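Local structure of putative nitroreductase (Thermotoga maritima, 1VKW) at residues 134-139 with 166-171; 189-194 with 212-217. The protein is a putative nitroreductase-like protein, probably an oxidoreductase of the FMN-dependent nitroreductase clan, whose substrate and reaction remain unestablished. One frame throughout, in Å; residues are numbered along the deposited sequence.

Contact 1: residues 134-139 with 166-171; sequences LENDLE and IKYTGG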
loop_
_atom_site.group_PDB
_atom_site.type_symbol
_atom_site.label_atom_id
_atom_site.label_comp_id
_atom_site.label_asym_id
_atom_site.label_seq_id
_atom_site.Cartn_x
_atom_site.Cartn_y
_atom_site.Cartn_z
ATOM N N LEU A 134 4.724 -14.830 11.309
ATOM C CA LEU A 134 6.172 -14.840 11.320
ATOM C C LEU A 134 6.690 -16.259 11.478
ATOM O O LEU A 134 6.292 -16.968 12.398
ATOM C CB LEU A 134 6.632 -13.966 12.486
ATOM C CG LEU A 134 8.059 -13.450 12.610
ATOM C CD1 LEU A 134 8.535 -12.796 11.325
ATOM C CD2 LEU A 134 8.113 -12.475 13.787
ATOM N N GLU A 135 7.574 -16.686 10.582
ATOM C CA GLU A 135 8.201 -18.000 10.708
ATOM C C GLU A 135 9.221 -18.002 11.853
ATOM O O GLU A 135 9.386 -19.009 12.542
ATOM C CB GLU A 135 8.828 -18.422 9.379
ATOM C CG GLU A 135 7.795 -18.514 8.258
ATOM C CD GLU A 135 8.386 -18.969 6.935
ATOM O OE1 GLU A 135 9.205 -19.911 6.942
ATOM O OE2 GLU A 135 8.023 -18.390 5.885
ATOM N N ASN A 136 9.846 -16.854 12.087
ATOM C CA ASN A 136 10.821 -16.673 13.170
ATOM C C ASN A 136 10.169 -16.474 14.522
ATOM O O ASN A 136 9.039 -16.009 14.614
ATOM C CB ASN A 136 11.671 -15.427 12.929
ATOM C CG ASN A 136 12.227 -15.355 11.532
ATOM O OD1 ASN A 136 11.490 -15.132 10.571
ATOM N ND2 ASN A 136 13.540 -15.523 11.409
ATOM N N ASP A 137 10.914 -16.788 15.574
ATOM C CA ASP A 137 10.526 -16.397 16.908
ATOM C C ASP A 137 10.726 -14.892 16.955
ATOM O O ASP A 137 11.728 -14.373 16.461
ATOM C CB ASP A 137 11.373 -17.112 17.958
ATOM C CG ASP A 137 11.000 -18.588 18.113
ATOM O OD1 ASP A 137 9.885 -18.990 17.696
ATOM O OD2 ASP A 137 11.761 -19.423 18.654
ATOM N N LEU A 138 9.755 -14.189 17.526
ATOM C CA LEU A 138 9.761 -12.726 17.522
ATOM C C LEU A 138 11.071 -12.209 18.140
ATOM O O LEU A 138 11.578 -11.158 17.759
ATOM C CB LEU A 138 8.515 -12.213 18.261
ATOM C CG LEU A 138 8.046 -10.755 18.154
ATOM C CD1 LEU A 138 8.247 -10.158 16.783
ATOM C CD2 LEU A 138 6.573 -10.659 18.564
ATOM N N GLU A 139 11.638 -13.002 19.049
ATOM C CA GLU A 139 12.902 -12.685 19.722
ATOM C C GLU A 139 14.142 -12.780 18.813
ATOM O O GLU A 139 15.190 -12.228 19.136
ATOM C CB GLU A 139 13.096 -13.612 20.935
ATOM C CG GLU A 139 11.868 -13.786 21.829
ATOM C CD GLU A 139 11.100 -15.072 21.545
ATOM O OE1 GLU A 139 10.416 -15.141 20.503
ATOM O OE2 GLU A 139 11.182 -16.018 22.368
ATOM N N ILE A 166 5.711 -14.595 6.597
ATOM C CA ILE A 166 6.885 -13.720 6.603
ATOM C C ILE A 166 8.057 -14.410 7.279
ATOM O O ILE A 166 7.902 -15.030 8.346
ATOM C CB ILE A 166 6.577 -12.389 7.349
ATOM C CG1 ILE A 166 5.319 -11.715 6.783
ATOM C CG2 ILE A 166 7.792 -11.434 7.336
ATOM C CD1 ILE A 166 4.877 -10.477 7.601
ATOM N N LYS A 167 9.231 -14.286 6.664
ATOM C CA LYS A 167 10.437 -14.902 7.183
ATOM C C LYS A 167 11.590 -13.932 7.078
ATOM O O LYS A 167 11.816 -13.336 6.027
ATOM C CB LYS A 167 10.768 -16.201 6.417
ATOM C CG LYS A 167 11.984 -16.936 6.949
ATOM C CD LYS A 167 12.231 -18.250 6.211
ATOM C CE LYS A 167 12.503 -18.047 4.724
ATOM N NZ LYS A 167 12.757 -19.365 4.062
ATOM N N TYR A 168 12.309 -13.779 8.181
ATOM C CA TYR A 168 13.487 -12.942 8.250
ATOM C C TYR A 168 14.704 -13.867 8.281
ATOM O O TYR A 168 14.765 -14.782 9.118
ATOM C CB TYR A 168 13.427 -12.088 9.520
ATOM C CG TYR A 168 14.715 -11.378 9.839
ATOM C CD1 TYR A 168 15.199 -10.374 9.014
ATOM C CD2 TYR A 168 15.446 -11.707 10.980
ATOM C CE1 TYR A 168 16.390 -9.719 9.313
ATOM C CE2 TYR A 168 16.621 -11.076 11.280
ATOM C CZ TYR A 168 17.091 -10.081 10.448
ATOM O OH TYR A 168 18.257 -9.447 10.769
ATOM N N THR A 169 15.669 -13.633 7.395
ATOM C CA THR A 169 16.856 -14.499 7.313
ATOM C C THR A 169 18.181 -13.864 7.729
ATOM O O THR A 169 19.226 -14.497 7.612
ATOM C CB THR A 169 17.020 -15.001 5.884
ATOM O OG1 THR A 169 17.137 -13.877 4.994
ATOM C CG2 THR A 169 15.792 -15.748 5.439
ATOM N N GLY A 170 18.159 -12.631 8.223
ATOM C CA GLY A 170 19.401 -11.909 8.478
ATOM C C GLY A 170 19.554 -10.784 7.474
ATOM O O GLY A 170 19.407 -9.615 7.834
ATOM N N GLY A 171 19.834 -11.124 6.218
ATOM C CA GLY A 171 19.933 -10.119 5.153
ATOM C C GLY A 171 18.607 -9.684 4.519
ATOM O O GLY A 171 18.509 -8.607 3.936
#

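Contact 2: residues 189-194 with 212-217; sequences HAYLTA and YCLILN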
loop_
_atom_site.group_PDB
_atom_site.type_symbol
_atom_site.label_atom_id
_atom_site.label_comp_id
_atom_site.label_asym_id
_atom_site.label_seq_id
_atom_site.Cartn_x
_atom_site.Cartn_y
_atom_site.Cartn_z
ATOM N N HIS A 189 4.522 -2.062 1.853
ATOM C CA HIS A 189 4.750 -1.614 3.234
ATOM C C HIS A 189 6.142 -1.951 3.729
ATOM O O HIS A 189 6.786 -1.136 4.384
ATOM C CB HIS A 189 3.706 -2.208 4.196
ATOM C CG HIS A 189 2.331 -1.637 4.032
ATOM N ND1 HIS A 189 1.497 -1.384 5.102
ATOM C CD2 HIS A 189 1.646 -1.265 2.925
ATOM C CE1 HIS A 189 0.354 -0.888 4.655
ATOM N NE2 HIS A 189 0.415 -0.813 3.339
ATOM N N ALA A 190 6.603 -3.169 3.443
ATOM C CA ALA A 190 7.922 -3.599 3.885
ATOM C C ALA A 190 9.005 -2.791 3.169
ATOM O O ALA A 190 9.957 -2.327 3.779
ATOM C CB ALA A 190 8.103 -5.064 3.640
ATOM N N TYR A 191 8.836 -2.621 1.867
ATOM C CA TYR A 191 9.762 -1.832 1.069
ATOM C C TYR A 191 9.874 -0.380 1.555
ATOM O O TYR A 191 10.963 0.124 1.799
ATOM C CB TYR A 191 9.352 -1.874 -0.403
ATOM C CG TYR A 191 10.097 -0.861 -1.220
ATOM C CD1 TYR A 191 11.353 -1.149 -1.751
ATOM C CD2 TYR A 191 9.558 0.402 -1.442
ATOM C CE1 TYR A 191 12.050 -0.198 -2.499
ATOM C CE2 TYR A 191 10.247 1.365 -2.174
ATOM C CZ TYR A 191 11.489 1.059 -2.701
ATOM O OH TYR A 191 12.148 2.020 -3.431
ATOM N N LEU A 192 8.736 0.285 1.705
ATOM C CA LEU A 192 8.714 1.690 2.114
ATOM C C LEU A 192 9.242 1.924 3.539
ATOM O O LEU A 192 9.923 2.912 3.791
ATOM C CB LEU A 192 7.301 2.272 1.937
ATOM C CG LEU A 192 6.803 2.420 0.488
ATOM C CD1 LEU A 192 5.323 2.770 0.453
ATOM C CD2 LEU A 192 7.607 3.446 -0.298
ATOM N N THR A 193 8.943 1.028 4.475
ATOM C CA THR A 193 9.442 1.196 5.845
ATOM C C THR A 193 10.929 0.870 5.940
ATOM O O THR A 193 11.688 1.578 6.619
ATOM C CB THR A 193 8.640 0.360 6.846
ATOM O OG1 THR A 193 8.631 -1.007 6.438
ATOM C CG2 THR A 193 7.168 0.774 6.851
ATOM N N ALA A 194 11.363 -0.166 5.222
ATOM C CA ALA A 194 12.788 -0.509 5.176
ATOM C C ALA A 194 13.628 0.616 4.554
ATOM O O ALA A 194 14.744 0.893 5.000
ATOM C CB ALA A 194 12.994 -1.820 4.415
ATOM N N TYR A 212 8.408 -13.105 -2.508
ATOM C CA TYR A 212 9.253 -11.979 -2.879
ATOM C C TYR A 212 10.066 -11.631 -1.653
ATOM O O TYR A 212 9.518 -11.543 -0.556
ATOM C CB TYR A 212 8.414 -10.790 -3.335
ATOM C CG TYR A 212 8.022 -10.867 -4.789
ATOM C CD1 TYR A 212 6.969 -11.673 -5.201
ATOM C CD2 TYR A 212 8.717 -10.152 -5.756
ATOM C CE1 TYR A 212 6.610 -11.762 -6.538
ATOM C CE2 TYR A 212 8.360 -10.225 -7.095
ATOM C CZ TYR A 212 7.303 -11.027 -7.481
ATOM O OH TYR A 212 6.951 -11.118 -8.816
ATOM N N CYS A 213 11.374 -11.482 -1.843
ATOM C CA CYS A 213 12.275 -11.132 -0.763
ATOM C C CYS A 213 12.800 -9.734 -0.964
ATOM O O CYS A 213 13.041 -9.288 -2.091
ATOM C CB CYS A 213 13.449 -12.114 -0.667
ATOM S SG CYS A 213 12.970 -13.779 -0.132
ATOM N N LEU A 214 12.967 -9.053 0.157
ATOM C CA LEU A 214 13.509 -7.725 0.196
ATOM C C LEU A 214 14.911 -7.816 0.766
ATOM O O LEU A 214 15.085 -8.253 1.902
ATOM C CB LEU A 214 12.642 -6.874 1.118
ATOM C CG LEU A 214 12.561 -5.385 0.864
ATOM C CD1 LEU A 214 11.907 -5.130 -0.485
ATOM C CD2 LEU A 214 11.753 -4.746 2.000
ATOM N N ILE A 215 15.911 -7.432 -0.018
ATOM C CA ILE A 215 17.247 -7.272 0.533
ATOM C C ILE A 215 17.242 -5.899 1.226
ATOM O O ILE A 215 17.179 -4.862 0.574
ATOM C CB ILE A 215 18.340 -7.385 -0.541
ATOM C CG1 ILE A 215 18.248 -8.744 -1.252
ATOM C CG2 ILE A 215 19.710 -7.268 0.090
ATOM C CD1 ILE A 215 19.095 -8.835 -2.505
ATOM N N LEU A 216 17.307 -5.923 2.550
ATOM C CA LEU A 216 16.960 -4.772 3.380
ATOM C C LEU A 216 17.965 -3.640 3.354
ATOM O O LEU A 216 17.583 -2.481 3.238
ATOM C CB LEU A 216 16.760 -5.223 4.830
ATOM C CG LEU A 216 15.540 -6.135 5.003
ATOM C CD1 LEU A 216 15.619 -6.883 6.324
ATOM C CD2 LEU A 216 14.260 -5.345 4.895
ATOM N N ASN A 217 19.244 -3.971 3.496
ATOM C CA ASN A 217 20.282 -2.931 3.625
ATOM C C ASN A 217 21.344 -3.168 2.566
ATOM O O ASN A 217 22.468 -3.550 2.883
ATOM C CB ASN A 217 20.874 -2.982 5.035
ATOM C CG ASN A 217 21.670 -1.745 5.393
ATOM O OD1 ASN A 217 21.477 -0.666 4.833
ATOM N ND2 ASN A 217 22.563 -1.895 6.371
#

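Contact 1: residues 134-139 with 166-171
Asn136 grips the edge strand at Tyr168 with both ends of its carboxamide. Its OD1 accepts the backbone N-H of Tyr168 at 2.9 Å in an almost straight bond, the N-H tilted from the plane of the carboxamide carbonyl. Its ND2 in turn donates to Tyr168 O at 2.7 Å, meeting a lone pair in the carbonyl plane. Because donor and acceptor belong to one residue of strand 165-168, the flat amide takes the place that a neighbouring strand's peptide would fill, and its rotation is fixed by two bonds of opposite polarity. Asn136 chi1 (-48°) sets only CG, beside the backbone N; the turn of the amide is left to those two bonds.

Backbone polar contact supplies a third bond, Glu135 N to Ile166 O at 2.8 Å. The same oxygen lies 3.4 Å from Leu134 CA in a CA-H...O contact, as Leu134 and Ile166 form a single beta bridge.

Apolar and charged groups add less. Leu134 CD1 approaches Ile166 CG2 at 4.3 Å, and Ile166 also meets Val149 and Ile153 of helix 143-153. Glu135 crosses the aliphatic part of Lys167, Glu135 OE1 lying 3.5 Å from Lys167 CD, while Glu135 OE1 and Lys167 NZ remain 4.6 Å apart; any attraction between these charges is probably modest.

Side-chain mimicry of a strand peptide, joined to an isolated beta bridge, is how the loop between helices 130-133 and 143-153 docks on strand 165-168, one of the two outer strands of an antiparallel sheet.

Contact 2: residues 189-194 with 212-217
Leu214 points from its strand toward the helix that carries Ala190, Tyr191 and Ala194, in an alpha+beta packing of helix 180-198 on an antiparallel sheet. Over the short segments the axes of 189-194 and 212-215 run in the same direction, 1° apart, and approach to 9.6 Å. Two small helix residues, Ala190 and Ala194, turn CB toward the strand and stand one helical turn apart.

The two methyls of Leu214 divide the work. With CG anti to the backbone N (chi1 -152°), the side chain continues toward the helix before it forks. CD2 reaches both alanines, with CB of Ala190 and CB of Ala194 each 4.0 Å from it, and also meets the helix backbone, lying 3.5 Å from Ala190 O. That oxygen is already engaged by the N-H of Ala194, so the methyl packs against a satisfied carbonyl. CD1 branches instead to Tyr191, 4.1 Å from its CB and near the ring plane at the edge.

The Tyr191 ring leads away from Leu214, and its hydroxyl is hydrogen-bonded to Glu201; the side chain of Tyr191 also touches Ile204 of strand 203-207. Behind the strand, Cys213 is tied to Cys174 by a disulfide, linking two adjacent strands of the sheet.

Leu216, just beyond strand 212-215, also touches Ile145 of helix 143-153; its CD2 rests 3.8 Å from Ala194 CB, the same methyl carbon that meets Leu214 CD2.

In the fold
Contact 1 closes before contact 2 opens along the chain, and their centres lie about 13 Å apart. Both reach one antiparallel sheet, ordered 165-168, 172-176, 211-215, 203-207: the loop of 134-139 meets 165-168, one of its two outer strands, whereas helix 180-198 packs on 211-215, deeper in the protein. They touch directly, with a probable hydrogen bond between Gly171 O and Leu216 N and packing of Tyr168 CE1 on Leu216 CD1. Helix 143-153 is shared too, since Ile145 meets both Tyr168 and Leu216. The pair illustrates how a small sheet is held: at one edge mainly by hydrogen bonds with a loop, two of them involving a side chain, and on one face by apolar contacts with a helix.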